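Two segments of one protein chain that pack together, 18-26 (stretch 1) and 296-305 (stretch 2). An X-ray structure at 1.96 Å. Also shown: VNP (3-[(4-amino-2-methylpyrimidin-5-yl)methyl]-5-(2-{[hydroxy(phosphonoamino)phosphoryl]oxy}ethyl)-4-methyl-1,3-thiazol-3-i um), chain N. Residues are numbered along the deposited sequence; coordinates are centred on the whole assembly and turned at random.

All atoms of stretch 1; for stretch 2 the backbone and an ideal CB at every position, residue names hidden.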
# COMPACT_ATOMS: atom_id res chain seq x y z
N SER A 18 25.61 -11.92 -5.43
CA SER A 18 26.99 -12.41 -5.65
C SER A 18 27.79 -12.36 -4.35
O SER A 18 27.22 -12.44 -3.26
CB SER A 18 27.70 -11.57 -6.71
OG SER A 18 27.95 -10.26 -6.23
N GLU A 19 29.10 -12.21 -4.49
CA GLU A 19 30.00 -12.14 -3.34
C GLU A 19 30.34 -10.68 -3.05
O GLU A 19 30.93 -10.37 -2.01
CB GLU A 19 31.28 -12.93 -3.64
CG GLU A 19 32.24 -13.06 -2.46
CD GLU A 19 33.40 -14.00 -2.74
OE1 GLU A 19 34.16 -13.73 -3.70
OE2 GLU A 19 33.56 -15.00 -2.01
N LEU A 20 29.96 -9.79 -3.96
CA LEU A 20 30.23 -8.37 -3.78
C LEU A 20 29.57 -7.83 -2.52
O LEU A 20 28.45 -8.22 -2.18
CB LEU A 20 29.75 -7.58 -5.00
CG LEU A 20 30.38 -7.94 -6.34
CD1 LEU A 20 29.79 -7.07 -7.43
CD2 LEU A 20 31.90 -7.76 -6.27
N ILE A 21 30.27 -6.94 -1.83
CA ILE A 21 29.75 -6.36 -0.60
C ILE A 21 28.52 -5.51 -0.90
O ILE A 21 28.50 -4.74 -1.86
CB ILE A 21 30.79 -5.45 0.08
CG1 ILE A 21 32.08 -6.24 0.34
CG2 ILE A 21 30.24 -4.90 1.39
CD1 ILE A 21 33.27 -5.36 0.69
N GLU A 22 27.48 -5.65 -0.07
CA GLU A 22 26.27 -4.86 -0.23
C GLU A 22 26.55 -3.56 0.51
O GLU A 22 26.51 -3.52 1.73
CB GLU A 22 25.08 -5.59 0.38
CG GLU A 22 24.76 -6.91 -0.30
CD GLU A 22 23.48 -7.54 0.21
OE1 GLU A 22 22.44 -6.85 0.24
OE2 GLU A 22 23.52 -8.74 0.58
N GLN A 23 26.83 -2.51 -0.25
CA GLN A 23 27.17 -1.22 0.33
C GLN A 23 26.07 -0.17 0.34
O GLN A 23 25.21 -0.13 -0.54
CB GLN A 23 28.40 -0.65 -0.41
CG GLN A 23 29.67 -1.48 -0.22
CD GLN A 23 30.79 -1.07 -1.17
OE1 GLN A 23 31.97 -1.11 -0.81
NE2 GLN A 23 30.44 -0.71 -2.40
N VAL A 24 26.11 0.68 1.36
CA VAL A 24 25.19 1.80 1.51
C VAL A 24 26.10 3.00 1.79
O VAL A 24 26.83 3.01 2.78
CB VAL A 24 24.20 1.62 2.68
CG1 VAL A 24 23.40 2.91 2.88
CG2 VAL A 24 23.26 0.46 2.39
N ILE A 25 26.06 3.99 0.91
CA ILE A 25 26.90 5.17 1.05
C ILE A 25 26.11 6.40 1.44
O ILE A 25 25.22 6.83 0.71
CB ILE A 25 27.62 5.48 -0.28
CG1 ILE A 25 28.41 4.25 -0.75
CG2 ILE A 25 28.54 6.68 -0.12
CD1 ILE A 25 28.89 4.35 -2.18
N GLU A 26 26.43 6.97 2.59
CA GLU A 26 25.74 8.18 3.03
C GLU A 26 26.33 9.33 2.21
O GLU A 26 27.52 9.64 2.32
CB GLU A 26 25.95 8.40 4.53
CG GLU A 26 25.04 7.52 5.38
CD GLU A 26 25.37 7.58 6.86
OE1 GLU A 26 25.87 8.62 7.31
OE2 GLU A 26 25.12 6.58 7.57
N UNK A 296 21.15 9.17 -4.51
CA UNK A 296 20.24 9.06 -3.37
C UNK A 296 21.05 9.35 -2.10
O UNK A 296 22.26 9.15 -2.09
CB UNK A 296 19.58 7.68 -3.31
N UNK A 297 20.38 9.82 -1.06
CA UNK A 297 21.03 10.13 0.21
C UNK A 297 21.75 8.89 0.74
O UNK A 297 22.87 8.98 1.24
CB UNK A 297 20.01 10.64 1.23
N UNK A 298 21.10 7.74 0.61
CA UNK A 298 21.70 6.48 1.04
C UNK A 298 21.84 5.66 -0.24
O UNK A 298 20.98 4.83 -0.56
CB UNK A 298 20.86 5.76 2.10
N UNK A 299 22.91 5.93 -0.98
CA UNK A 299 23.17 5.24 -2.23
C UNK A 299 23.55 3.80 -1.98
O UNK A 299 24.26 3.49 -1.03
CB UNK A 299 24.27 5.95 -3.02
N UNK A 300 23.07 2.93 -2.85
CA UNK A 300 23.33 1.51 -2.73
C UNK A 300 24.26 1.02 -3.83
O UNK A 300 24.27 1.54 -4.94
CB UNK A 300 22.02 0.73 -2.76
N UNK A 301 25.07 0.02 -3.49
CA UNK A 301 25.98 -0.58 -4.45
C UNK A 301 25.86 -2.08 -4.22
O UNK A 301 26.10 -2.56 -3.12
CB UNK A 301 27.42 -0.08 -4.29
N UNK A 302 25.45 -2.81 -5.25
CA UNK A 302 25.29 -4.26 -5.16
C UNK A 302 24.46 -4.64 -3.93
O UNK A 302 24.72 -5.66 -3.29
CB UNK A 302 26.66 -4.94 -5.11
N UNK A 303 23.46 -3.82 -3.63
CA UNK A 303 22.59 -4.01 -2.48
C UNK A 303 21.38 -4.86 -2.86
O UNK A 303 20.56 -4.46 -3.69
CB UNK A 303 22.14 -2.66 -1.92
N UNK A 304 21.27 -6.04 -2.24
CA UNK A 304 20.18 -6.98 -2.51
C UNK A 304 18.93 -6.64 -1.70
O UNK A 304 18.98 -6.57 -0.47
CB UNK A 304 20.63 -8.41 -2.20
N UNK A 305 17.82 -6.46 -2.39
CA UNK A 305 16.57 -6.12 -1.73
C UNK A 305 15.44 -7.10 -2.04
O UNK A 305 15.32 -7.62 -3.15
CB UNK A 305 16.15 -4.71 -2.13
O2G VNP N . 12.38 10.18 8.39
PG VNP N . 10.92 9.64 7.98
O3G VNP N . 10.78 9.59 6.51
O1G VNP N . 9.87 10.66 8.65
N3B VNP N . 10.70 8.18 8.66
PB VNP N . 11.42 8.00 10.10
O2B VNP N . 10.95 6.74 10.71
O1B VNP N . 11.22 9.25 10.87
O1 VNP N . 12.99 7.88 9.75
C7 VNP N . 13.55 6.84 8.94
C12 VNP N . 14.99 6.65 9.42
C11 VNP N . 15.86 5.68 8.61
C10 VNP N . 16.41 6.20 7.28
CM4 VNP N . 16.71 7.68 7.03
S1 VNP N . 15.13 4.10 8.07
C9 VNP N . 16.14 4.04 6.64
N5 VNP N . 16.57 5.26 6.35
C7A VNP N . 17.14 5.60 5.03
C5A VNP N . 17.80 4.42 4.31
C6A VNP N . 17.24 4.06 3.09
N1A VNP N . 17.79 3.12 2.35
C2A VNP N . 18.89 2.47 2.76
CM2 VNP N . 19.53 1.41 1.86
N3A VNP N . 19.46 2.78 3.93
C4A VNP N . 18.94 3.73 4.72
N4A VNP N . 19.53 4.01 5.88

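Position 296 has no atom of stretch 1 within 5.5 Å of its ideal CB, so stretch 1 sets no preference. It is L296, whose backbone N donates to the side chain of 299.

Position 297 points its CB away from stretch 1, and many residues would suit. It is K297. Its carbonyl is what meets stretch 1, K297 O taking a CA-H...O contact from E26 CA at 3.5 Å.

Position 298 forms an antiparallel, non-hydrogen-bonded pair with E26. Its ideal CB lies 3.9 Å from V24 CG1, on the face that carries V24 and E26. The bound ligand lies on that side too. An apolar or aromatic side chain would suit. It is Y298. Its CB packs on V24 CG1 at 4.0 Å, and one ring face takes VNP C7A, 3.5 Å from CD2.

Position 299 pairs with I25 through two backbone hydrogen bonds: I25 N to the carbonyl O of 299 at 2.7 Å, and the N of 299 to I25 O at 3.0 Å. These ask nothing of the side chain. The CB shares a face with Q23 and I25, so apolar or small polar residues are both plausible. It is D299. D299 OD1 accepts from L296 N at 2.7 Å; the carboxylate also has partners elsewhere in the structure.

Position 300 lies opposite V24, with its ideal CB 5.3 Å from V24 CG2 and the ligand methyl CM2 beyond. Several apolar side chains would fit. It is M300. Its end leads away from stretch 1, while CG lies 3.8 Å from VNP CM2.

Position 301 is hydrogen-bonded to Q23 in both directions through the backbone. The ideal CB has Q23 NE2 at 3.6 Å and I25 CD1 at 5.1 Å. A long side chain with aliphatic and polar parts would suit, though a shorter one is possible. It is R301. I25 CD1 lies over one face of the guanidinium, 3.4 Å from NH1. R301 NH2 makes a long salt bridge to D299 OD2, 3.8 Å.

Position 302 has positive phi (50°) and psi 37°, a conformation that favours glycine, asparagine or aspartate. Its CB points toward stretch 1, near L20 CB and I21 O. It is N302, with OD1 3.4 Å from L20 CD1. Water 1 joins N302 O (2.9 Å) to L20 O (2.7 Å).

Position 303 places its ideal CB 4.7 Å from E22 OE1 and 5.4 Å from V24 CG2. A large apolar or aromatic residue could reach the ligand. It is W303. E22 OE1 lies over one ring face and VNP CM2 over the opposite one. CD1 packs on V24 CG2 at 3.7 Å.

Position 304 gives its backbone N to E22 OE1 at 2.9 Å. The nearby carboxylate favours a basic residue, but small polar ones are possible. It is K304. The extended chain carries NZ to S18 O, a 3.3 Å hydrogen bond. NZ stays 4.4 Å from E22 OE2, beyond a salt bridge.

Position 305 is clear of stretch 1, which sets no preference. It is T305.

Stretch 2, residues 296-305: LKYDMRNWKT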
# COMPACT_ATOMS: atom_id res chain seq x y z
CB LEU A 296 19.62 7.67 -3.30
CG LEU A 296 18.82 7.28 -4.55
CD1 LEU A 296 18.18 5.91 -4.34
CD2 LEU A 296 17.75 8.33 -4.83
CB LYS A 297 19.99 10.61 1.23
CG LYS A 297 20.56 11.00 2.60
CD LYS A 297 21.43 12.23 2.54
CE LYS A 297 21.97 12.58 3.92
NZ LYS A 297 22.89 13.76 3.87
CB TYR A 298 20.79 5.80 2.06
CG TYR A 298 20.52 6.68 3.25
CD1 TYR A 298 21.38 6.71 4.35
CD2 TYR A 298 19.43 7.55 3.26
CE1 TYR A 298 21.17 7.58 5.41
CE2 TYR A 298 19.21 8.43 4.31
CZ TYR A 298 20.08 8.44 5.38
OH TYR A 298 19.86 9.33 6.41
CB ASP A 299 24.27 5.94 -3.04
CG ASP A 299 23.73 7.01 -3.97
OD1 ASP A 299 22.58 6.84 -4.46
OD2 ASP A 299 24.45 8.00 -4.24
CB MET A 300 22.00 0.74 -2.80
CG MET A 300 21.05 1.02 -1.63
SD MET A 300 19.28 0.85 -2.06
CE MET A 300 18.99 2.41 -2.87
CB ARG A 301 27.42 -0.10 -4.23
CG ARG A 301 27.59 1.42 -4.40
CD ARG A 301 27.05 1.87 -5.76
NE ARG A 301 26.65 3.28 -5.75
CZ ARG A 301 27.50 4.30 -5.67
NH1 ARG A 301 28.81 4.08 -5.60
NH2 ARG A 301 27.03 5.54 -5.66
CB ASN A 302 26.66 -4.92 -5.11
CG ASN A 302 27.49 -4.63 -6.35
OD1 ASN A 302 27.10 -4.97 -7.46
ND2 ASN A 302 28.64 -3.99 -6.16
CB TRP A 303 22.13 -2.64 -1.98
CG TRP A 303 21.66 -2.60 -0.57
CD1 TRP A 303 22.43 -2.68 0.55
CD2 TRP A 303 20.31 -2.43 -0.13
NE1 TRP A 303 21.64 -2.55 1.67
CE2 TRP A 303 20.34 -2.40 1.28
CE3 TRP A 303 19.08 -2.28 -0.79
CZ2 TRP A 303 19.18 -2.23 2.05
CZ3 TRP A 303 17.93 -2.12 -0.03
CH2 TRP A 303 17.99 -2.10 1.38
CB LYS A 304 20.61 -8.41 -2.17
CG LYS A 304 21.87 -8.87 -2.87
CD LYS A 304 22.28 -10.25 -2.39
CE LYS A 304 23.63 -10.64 -2.95
NZ LYS A 304 24.10 -11.94 -2.40
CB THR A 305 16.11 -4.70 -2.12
OG1 THR A 305 14.96 -4.35 -1.35
CG2 THR A 305 15.77 -4.63 -3.61
O HOH W 1 26.14 -8.14 -3.49
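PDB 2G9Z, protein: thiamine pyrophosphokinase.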